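Unknown conserved protein BH2331 (Bacillus halodurans, PDB 1VL5) probably acts as an S-adenosylmethionine-dependent methyltransferase. Local coordinates at residues S171-M176 with E243-K248. Sequence-based numbering, arbitrary orientation.
Sequences SDWLKM and ESILMK
Trp173 meets Met247 and Ile245 where helix 170-180 packs on strand 236-250 of the mixed sheet, in a fold consistent with Rossmann-like methyltransferases. The tightly packed part is a Met-aromatic pair. Met247, a selenomethionine, crosses the Trp173 side chain at about a right angle. Its CE lies over one indole face, 4.0 Å from the centroid of the five-membered ring and 22° off the normal, a CH-pi contact. The bend at its third torsion (chi3 -73°) turns this methyl over the ring while SE stays beside the root of the side chain. SE approaches the five-membered ring obliquely, 43° off its normal. The opposite face is covered near its rim by CE of Met176, from the next turn of the same helix, so a methyl lies on each face, over different parts of the ring. Trp168 adds an edge-to-face neighbour, and Leu138 of strand 134-142 also touches Trp173. Replacing Trp173 by an alanine would probably open a gap between helix and strand and leave the methyls of Met247 and Met176 without the ring they pack on. The flank is looser: exposed Leu174 touches Leu184 of strand 183-195, not residues 243-248, and exposed Lys175 makes no contact with them. Ile245 touches the indole at one point, its CD1 lying 3.7 Å from Trp173 CD1. Tightest is the approach of Met247 SE to Trp173 CB, at 3.6 Å.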
loop_
_atom_site.group_PDB
_atom_site.type_symbol
_atom_site.label_atom_id
_atom_site.label_comp_id
_atom_site.label_asym_id
_atom_site.label_seq_id
_atom_site.Cartn_x
_atom_site.Cartn_y
_atom_site.Cartn_z
ATOM N N SER A 171 13.780 -6.076 0.103
ATOM C CA SER A 171 15.078 -5.592 0.579
ATOM C C SER A 171 15.172 -4.073 0.575
ATOM O O SER A 171 15.852 -3.504 1.428
ATOM C CB SER A 171 16.221 -6.157 -0.269
ATOM O OG SER A 171 15.975 -5.874 -1.642
ATOM N N ASP A 172 14.478 -3.427 -0.361
ATOM C CA ASP A 172 14.459 -1.968 -0.452
ATOM C C ASP A 172 13.753 -1.435 0.775
ATOM O O ASP A 172 14.199 -0.463 1.367
ATOM C CB ASP A 172 13.702 -1.461 -1.683
ATOM C CG ASP A 172 14.414 -1.716 -3.023
ATOM O OD1 ASP A 172 15.657 -1.797 -3.068
ATOM O OD2 ASP A 172 13.673 -1.819 -4.043
ATOM N N TRP A 173 12.625 -2.031 1.142
ATOM C CA TRP A 173 11.896 -1.611 2.341
ATOM C C TRP A 173 12.688 -1.852 3.638
ATOM O O TRP A 173 12.635 -1.047 4.541
ATOM C CB TRP A 173 10.517 -2.300 2.469
ATOM C CG TRP A 173 9.528 -1.715 1.585
ATOM C CD1 TRP A 173 8.919 -2.314 0.521
ATOM C CD2 TRP A 173 9.027 -0.387 1.643
ATOM N NE1 TRP A 173 8.061 -1.430 -0.078
ATOM C CE2 TRP A 173 8.108 -0.242 0.591
ATOM C CE3 TRP A 173 9.246 0.697 2.506
ATOM C CZ2 TRP A 173 7.441 0.938 0.348
ATOM C CZ3 TRP A 173 8.566 1.864 2.280
ATOM C CH2 TRP A 173 7.659 1.977 1.211
ATOM N N LEU A 174 13.370 -2.981 3.752
ATOM C CA LEU A 174 14.212 -3.230 4.897
ATOM C C LEU A 174 15.273 -2.163 5.085
ATOM O O LEU A 174 15.518 -1.711 6.222
ATOM C CB LEU A 174 14.939 -4.570 4.784
ATOM C CG LEU A 174 14.159 -5.885 4.749
ATOM C CD1 LEU A 174 15.161 -7.029 4.594
ATOM C CD2 LEU A 174 13.311 -6.062 5.959
ATOM N N LYS A 175 15.938 -1.798 3.992
ATOM C CA LYS A 175 16.927 -0.700 4.028
ATOM C C LYS A 175 16.292 0.664 4.392
ATOM O O LYS A 175 16.804 1.389 5.257
ATOM C CB LYS A 175 17.665 -0.628 2.704
ATOM C CG LYS A 175 18.610 -1.809 2.506
ATOM C CD LYS A 175 19.287 -1.954 1.146
ATOM C CE LYS A 175 20.299 -3.178 1.133
ATOM N NZ LYS A 175 21.293 -3.431 2.371
HETATM N N MSE A 176 15.186 1.034 3.748
HETATM C CA MSE A 176 14.491 2.267 4.130
HETATM C C MSE A 176 14.075 2.315 5.583
HETATM O O MSE A 176 14.196 3.351 6.232
HETATM C CB MSE A 176 13.273 2.534 3.216
HETATM C CG MSE A 176 13.716 3.018 1.829
HETATM SE SE MSE A 176 12.195 3.584 0.698
HETATM C CE MSE A 176 11.803 1.806 -0.075
ATOM N N GLU A 243 2.954 -10.414 -5.710
ATOM C CA GLU A 243 3.262 -10.397 -4.272
ATOM C C GLU A 243 2.880 -9.065 -3.572
ATOM O O GLU A 243 2.965 -7.977 -4.144
ATOM C CB GLU A 243 4.750 -10.664 -4.055
ATOM C CG GLU A 243 5.098 -10.984 -2.585
ATOM C CD GLU A 243 6.606 -10.966 -2.287
ATOM O OE1 GLU A 243 7.314 -10.061 -2.828
ATOM O OE2 GLU A 243 7.052 -11.780 -1.416
ATOM N N SER A 244 2.473 -9.173 -2.303
ATOM C CA SER A 244 2.388 -8.017 -1.440
ATOM C C SER A 244 2.913 -8.359 -0.072
ATOM O O SER A 244 3.059 -9.541 0.307
ATOM C CB SER A 244 0.919 -7.568 -1.288
ATOM O OG SER A 244 0.197 -8.595 -0.688
ATOM N N ILE A 245 3.123 -7.299 0.686
ATOM C CA ILE A 245 3.631 -7.408 2.028
ATOM C C ILE A 245 2.894 -6.572 3.042
ATOM O O ILE A 245 2.238 -5.573 2.714
ATOM C CB ILE A 245 5.139 -7.020 2.079
ATOM C CG1 ILE A 245 5.341 -5.634 1.511
ATOM C CG2 ILE A 245 5.982 -8.081 1.254
ATOM C CD1 ILE A 245 6.787 -5.185 1.482
ATOM N N LEU A 246 3.071 -6.988 4.288
ATOM C CA LEU A 246 2.616 -6.290 5.468
ATOM C C LEU A 246 3.782 -6.284 6.447
ATOM O O LEU A 246 4.231 -7.360 6.896
ATOM C CB LEU A 246 1.412 -7.044 6.063
ATOM C CG LEU A 246 0.525 -6.610 7.246
ATOM C CD1 LEU A 246 -0.396 -7.756 7.552
ATOM C CD2 LEU A 246 1.269 -6.321 8.466
HETATM N N MSE A 247 4.237 -5.068 6.784
HETATM C CA MSE A 247 5.281 -4.852 7.773
HETATM C C MSE A 247 4.791 -4.106 9.029
HETATM O O MSE A 247 3.977 -3.176 8.931
HETATM C CB MSE A 247 6.466 -4.153 7.107
HETATM C CG MSE A 247 7.055 -4.933 5.991
HETATM SE SE MSE A 247 8.335 -3.819 4.953
HETATM C CE MSE A 247 6.988 -2.792 4.144
ATOM N N LYS A 248 5.200 -4.617 10.193
ATOM C CA LYS A 248 5.023 -4.005 11.487
ATOM C C LYS A 248 6.430 -3.649 11.941
ATOM O O LYS A 248 7.248 -4.557 12.174
ATOM C CB LYS A 248 4.402 -5.021 12.473
ATOM C CG LYS A 248 4.077 -4.493 13.872
ATOM C CD LYS A 248 3.644 -5.643 14.803
ATOM C CE LYS A 248 3.278 -5.177 16.147
ATOM N NZ LYS A 248 1.884 -4.661 16.261
#